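Local atomic coordinates of transmembrane oligosaccharyl transferase (Archaeoglobus fulgidus, PDB entry 3WAJ), a protein that is an archaeal member of the STT3/AglB family of membrane proteins, joining a helical N-terminal region of the GT-C clan to mixed helix-and-strand C-terminal domains. Residues A[63-68]-A[78-83]; A[241-246]-A[296-301]. All blocks are in the same frame, centred on the assembly; numbering follows the deposited sequence.

Contact 1: residues A[63-68]-A[78-83]. With SO4 (sulfate ion), chain C.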
# COMPACT_ATOMS: atom_id res chain seq x y z
N PRO A 63 -7.38 6.88 26.49
CA PRO A 63 -6.90 7.48 25.25
C PRO A 63 -5.46 7.10 24.90
O PRO A 63 -4.75 7.92 24.31
CB PRO A 63 -6.92 8.96 25.58
CG PRO A 63 -6.43 8.97 27.02
CD PRO A 63 -7.04 7.72 27.65
N HIS A 64 -5.02 5.90 25.26
CA HIS A 64 -3.66 5.52 24.91
C HIS A 64 -3.64 4.79 23.57
O HIS A 64 -4.65 4.22 23.16
CB HIS A 64 -3.03 4.67 26.01
CG HIS A 64 -3.10 5.30 27.36
ND1 HIS A 64 -2.14 6.17 27.83
CD2 HIS A 64 -4.02 5.19 28.35
CE1 HIS A 64 -2.46 6.57 29.05
NE2 HIS A 64 -3.60 5.99 29.39
N ARG A 65 -2.50 4.81 22.88
CA ARG A 65 -2.34 4.04 21.66
C ARG A 65 -1.00 3.36 21.67
O ARG A 65 -0.11 3.77 22.42
CB ARG A 65 -2.50 4.92 20.40
CG ARG A 65 -1.52 6.08 20.30
CD ARG A 65 -1.29 6.48 18.85
NE ARG A 65 -0.48 5.49 18.12
CZ ARG A 65 -0.14 5.58 16.84
NH1 ARG A 65 -0.54 6.62 16.12
NH2 ARG A 65 0.60 4.63 16.27
N ILE A 66 -0.86 2.30 20.88
CA ILE A 66 0.42 1.60 20.75
C ILE A 66 1.35 2.35 19.77
O ILE A 66 0.89 3.14 18.94
CB ILE A 66 0.21 0.17 20.25
CG1 ILE A 66 -0.37 0.20 18.82
CG2 ILE A 66 -0.71 -0.59 21.19
CD1 ILE A 66 -0.42 -1.16 18.14
N TRP A 67 2.64 2.08 19.86
CA TRP A 67 3.64 2.63 18.94
C TRP A 67 4.49 1.50 18.44
O TRP A 67 5.50 1.70 17.75
CB TRP A 67 4.51 3.68 19.67
CG TRP A 67 3.67 4.81 20.12
CD1 TRP A 67 3.08 4.96 21.34
CD2 TRP A 67 3.25 5.93 19.33
NE1 TRP A 67 2.34 6.13 21.37
CE2 TRP A 67 2.44 6.74 20.15
CE3 TRP A 67 3.51 6.34 18.01
CZ2 TRP A 67 1.87 7.93 19.69
CZ3 TRP A 67 2.95 7.51 17.56
CH2 TRP A 67 2.14 8.30 18.40
N PHE A 68 4.08 0.30 18.81
CA PHE A 68 4.70 -0.93 18.33
C PHE A 68 3.67 -2.06 18.31
O PHE A 68 2.77 -2.12 19.16
CB PHE A 68 5.91 -1.26 19.21
CG PHE A 68 6.65 -2.50 18.79
CD1 PHE A 68 7.63 -2.44 17.81
CD2 PHE A 68 6.35 -3.73 19.37
CE1 PHE A 68 8.32 -3.58 17.42
CE2 PHE A 68 7.03 -4.88 18.98
CZ PHE A 68 8.02 -4.81 18.00
N SER A 78 6.41 -4.67 14.56
CA SER A 78 6.70 -3.47 13.80
C SER A 78 6.38 -2.22 14.61
O SER A 78 5.28 -2.10 15.20
CB SER A 78 5.85 -3.43 12.51
OG SER A 78 6.52 -3.99 11.39
N TYR A 79 7.31 -1.27 14.62
CA TYR A 79 6.99 0.06 15.09
C TYR A 79 5.96 0.65 14.15
O TYR A 79 6.00 0.38 12.96
CB TYR A 79 8.22 0.95 15.09
CG TYR A 79 9.27 0.48 16.07
CD1 TYR A 79 9.27 0.95 17.38
CD2 TYR A 79 10.24 -0.42 15.69
CE1 TYR A 79 10.21 0.53 18.27
CE2 TYR A 79 11.18 -0.85 16.57
CZ TYR A 79 11.17 -0.37 17.86
OH TYR A 79 12.13 -0.81 18.75
N THR A 80 5.06 1.46 14.68
CA THR A 80 3.96 1.99 13.89
C THR A 80 4.26 3.42 13.49
O THR A 80 4.25 4.32 14.34
CB THR A 80 2.64 1.96 14.70
OG1 THR A 80 2.75 2.83 15.83
CG2 THR A 80 2.38 0.58 15.23
N HIS A 81 4.52 3.66 12.21
CA HIS A 81 4.70 5.05 11.79
C HIS A 81 3.38 5.79 11.57
O HIS A 81 3.38 7.02 11.46
CB HIS A 81 5.59 5.18 10.56
CG HIS A 81 4.95 4.71 9.29
ND1 HIS A 81 4.95 3.39 8.92
CD2 HIS A 81 4.29 5.38 8.32
CE1 HIS A 81 4.31 3.26 7.77
NE2 HIS A 81 3.90 4.45 7.38
N PHE A 82 2.26 5.07 11.51
CA PHE A 82 0.97 5.73 11.28
C PHE A 82 0.67 6.72 12.39
O PHE A 82 0.73 6.37 13.57
CB PHE A 82 -0.18 4.72 11.20
CG PHE A 82 -0.30 4.06 9.86
CD1 PHE A 82 0.74 4.14 8.92
CD2 PHE A 82 -1.46 3.37 9.52
CE1 PHE A 82 0.63 3.51 7.66
CE2 PHE A 82 -1.58 2.75 8.26
CZ PHE A 82 -0.54 2.82 7.34
N GLY A 83 0.36 7.95 12.01
CA GLY A 83 0.30 9.05 12.95
C GLY A 83 -0.90 9.08 13.88
O GLY A 83 -1.95 8.48 13.59
S SO4 C . 3.33 6.26 4.13
O1 SO4 C . 2.48 5.24 4.77
O2 SO4 C . 4.69 6.10 4.65
O3 SO4 C . 3.31 6.04 2.68
O4 SO4 C . 2.88 7.62 4.41

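Contact 2: residues A[241-246]-A[296-301]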
# COMPACT_ATOMS: atom_id res chain seq x y z
N ALA A 241 8.00 43.34 2.75
CA ALA A 241 7.36 42.50 3.76
C ALA A 241 7.74 43.04 5.12
O ALA A 241 8.88 43.48 5.30
CB ALA A 241 7.83 41.05 3.63
N ASP A 242 6.81 43.02 6.06
CA ASP A 242 7.13 43.40 7.44
C ASP A 242 7.93 42.25 8.06
O ASP A 242 7.42 41.42 8.82
CB ASP A 242 5.85 43.72 8.23
CG ASP A 242 6.11 44.09 9.69
OD1 ASP A 242 7.28 44.26 10.08
OD2 ASP A 242 5.12 44.20 10.44
N ARG A 243 9.21 42.21 7.69
CA ARG A 243 10.11 41.12 8.02
C ARG A 243 10.21 40.84 9.52
O ARG A 243 10.41 39.70 9.92
CB ARG A 243 11.49 41.40 7.43
CG ARG A 243 11.60 41.15 5.94
CD ARG A 243 12.95 41.63 5.40
NE ARG A 243 12.77 42.67 4.39
CZ ARG A 243 12.94 43.97 4.59
NH1 ARG A 243 13.33 44.41 5.77
NH2 ARG A 243 12.73 44.82 3.60
N LYS A 244 10.07 41.87 10.35
CA LYS A 244 10.10 41.64 11.80
C LYS A 244 8.88 40.84 12.28
O LYS A 244 9.01 39.90 13.07
CB LYS A 244 10.26 42.93 12.61
CG LYS A 244 11.72 43.33 12.80
CD LYS A 244 11.93 44.27 13.97
CE LYS A 244 11.14 45.56 13.81
NZ LYS A 244 11.11 46.32 15.10
N ASN A 245 7.70 41.21 11.79
CA ASN A 245 6.49 40.46 12.12
C ASN A 245 6.41 39.11 11.39
O ASN A 245 5.93 38.12 11.96
CB ASN A 245 5.22 41.31 11.91
CG ASN A 245 4.95 42.25 13.09
OD1 ASN A 245 4.96 41.83 14.26
ND2 ASN A 245 4.70 43.52 12.79
N LEU A 246 6.88 39.05 10.14
CA LEU A 246 6.96 37.79 9.40
C LEU A 246 7.74 36.77 10.22
O LEU A 246 7.36 35.61 10.32
CB LEU A 246 7.64 37.98 8.04
CG LEU A 246 8.11 36.70 7.35
CD1 LEU A 246 6.92 35.87 6.93
CD2 LEU A 246 9.00 36.98 6.16
N GLN A 296 16.05 39.02 14.76
CA GLN A 296 17.24 39.76 15.17
C GLN A 296 18.01 40.37 13.99
O GLN A 296 18.51 41.50 14.08
CB GLN A 296 18.16 38.84 15.98
CG GLN A 296 19.37 39.55 16.53
CD GLN A 296 19.00 40.78 17.34
OE1 GLN A 296 18.25 40.70 18.32
NE2 GLN A 296 19.53 41.93 16.95
N ILE A 297 18.12 39.63 12.89
CA ILE A 297 18.80 40.17 11.71
C ILE A 297 18.08 41.44 11.25
O ILE A 297 18.74 42.48 11.00
CB ILE A 297 18.92 39.12 10.58
CG1 ILE A 297 19.97 38.07 10.96
CG2 ILE A 297 19.31 39.77 9.28
CD1 ILE A 297 20.03 36.88 10.03
N GLU A 298 16.75 41.39 11.20
CA GLU A 298 15.97 42.57 10.83
C GLU A 298 16.19 43.75 11.82
O GLU A 298 16.31 44.91 11.40
CB GLU A 298 14.49 42.22 10.67
CG GLU A 298 13.65 43.33 9.99
CD GLU A 298 14.16 43.74 8.61
OE1 GLU A 298 14.68 42.88 7.87
OE2 GLU A 298 14.02 44.95 8.25
N LYS A 299 16.29 43.44 13.11
CA LYS A 299 16.51 44.49 14.11
C LYS A 299 17.82 45.23 13.87
O LYS A 299 17.85 46.46 13.96
CB LYS A 299 16.43 43.93 15.54
CG LYS A 299 15.00 43.60 16.00
CD LYS A 299 14.96 42.87 17.35
CE LYS A 299 15.56 43.73 18.47
NZ LYS A 299 15.64 43.00 19.77
N TRP A 300 18.88 44.49 13.56
CA TRP A 300 20.19 45.07 13.25
C TRP A 300 20.13 45.92 12.00
O TRP A 300 20.77 46.98 11.91
CB TRP A 300 21.23 43.96 13.05
CG TRP A 300 21.68 43.38 14.34
CD1 TRP A 300 21.70 44.01 15.56
CD2 TRP A 300 22.16 42.05 14.57
NE1 TRP A 300 22.16 43.15 16.52
CE2 TRP A 300 22.45 41.94 15.94
CE3 TRP A 300 22.35 40.94 13.74
CZ2 TRP A 300 22.94 40.76 16.51
CZ3 TRP A 300 22.84 39.76 14.31
CH2 TRP A 300 23.12 39.68 15.68
N ASN A 301 19.35 45.45 11.03
CA ASN A 301 19.12 46.19 9.81
C ASN A 301 18.43 47.52 10.11
O ASN A 301 18.92 48.59 9.73
CB ASN A 301 18.26 45.35 8.87
CG ASN A 301 18.13 45.95 7.51
OD1 ASN A 301 17.04 46.00 6.94
ND2 ASN A 301 19.25 46.41 6.96

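Contact 1: residues A[63-68]-A[78-83]
Arg-65, which reaches across to Thr-80 and Phe-82, starts with CG between its backbone N and carbonyl carbon (chi1 59°) and bends at chi3, whereas Phe-68 sets CG anti to the backbone N (chi1 -179°) and carries its ring to Tyr-79. Two backbone oxygens meet adjacent edges of the guanidinium, both close to its plane, and NH2 serves both. Side-on, NE and NH2 grip Ile-66 O, with NE 2.8 Å from it. End-on, NH1 and NH2 share Phe-82 O, at 2.9 Å from NH1. These four bonds fix the rotation of the group and satisfy two carbonyls in a buried setting. Thr-80 OG1 sits 2.8 Å from Arg-65 NH2, while Trp-67 CZ3 covers the centre of one guanidinium face. Thr-80 N donates to Trp-67 O over 3.1 Å. Beyond it, Phe-68 points its edge at Tyr-79 in a T-shaped pair with planes at 70°; its CD1 stands over the centre of the tyrosine ring, 3.8 Å from Tyr-79 CG. The Tyr-79 hydroxyl bonds to Pro-531 O. At the far end, His-81 NE2 donates to sulfate O1 at 3.1 Å, and His-162 and Arg-426 also hold this ion. The Phe-82 side chain is about 6 Å from the zinc ion, and Gly-83 occupies the N-cap position of helix 84-96. Phe-68 and Tyr-79 form a non-hydrogen-bonded antiparallel pair, the arrangement of a short two-stranded beta hairpin.

Contact 2: residues A[241-246]-A[296-301]
Lys-244 and Glu-298 bring the first turn of helix 243-261 against the last turns of helix 278-303, their CA atoms 6.0 Å apart. Asp-242 holds the N-cap position, and its carbonyl accepts the amide of Leu-246. From the facing helix, Glu-298 bends at chi2 (57°), which turns CD away from a fully extended course, and its carboxylate faces Arg-243. A single nitrogen does the gripping: Arg-243 NH1 is 2.6 Å from Glu-298 OE2 and donates to Glu-298 OE1 at 2.9 Å, forming a salt bridge. OE1 is met on its syn side, with the donor raised out of the carboxylate plane. The two flat groups are turned 43° against each other, so they do not pair as coplanar plates, and the side chains cross at about a right angle. The arginine stem packs here too, with CD 3.3 Å from Glu-298 OE1. Because Asp-302 OD1 also lies close to Glu-298 OE2, the arginine charge probably offsets repulsion between the two acids. Lys-244 contributes its aliphatic part: CG rests 3.4 Å from Glu-298 CG, and CD lies 3.7 Å from Lys-299 CG, again crossing at about a right angle. On neighbouring helices, Phe-233 of helix 221-234 touches both Arg-243 and Glu-298, Met-316 of helix 315-332 borders Glu-298 and Asn-301, and Leu-246 reaches Phe-177 of helix 163-181.

In the fold
From the N terminus, the chain runs through helix 47-60 into contact 1, which closes a short loop of nine residues between its segments before helix 84-96 begins. Many helices later, contact 2 closes a longer excursion of 49 residues, mostly helical, joining helices 243-261 and 278-303. The two follow in series, neither nesting nor crossing, and do not touch: their centres are 41 Å apart and their nearest atoms about 28 Å. Both belong to the N-terminal STT3 region. Contact 1 lies buried near the zinc ion and reaches the C-terminal part through Pro-531 and Phe-570, while contact 2 lies at the surface of the helical bundle, about 45 Å from the chain centre.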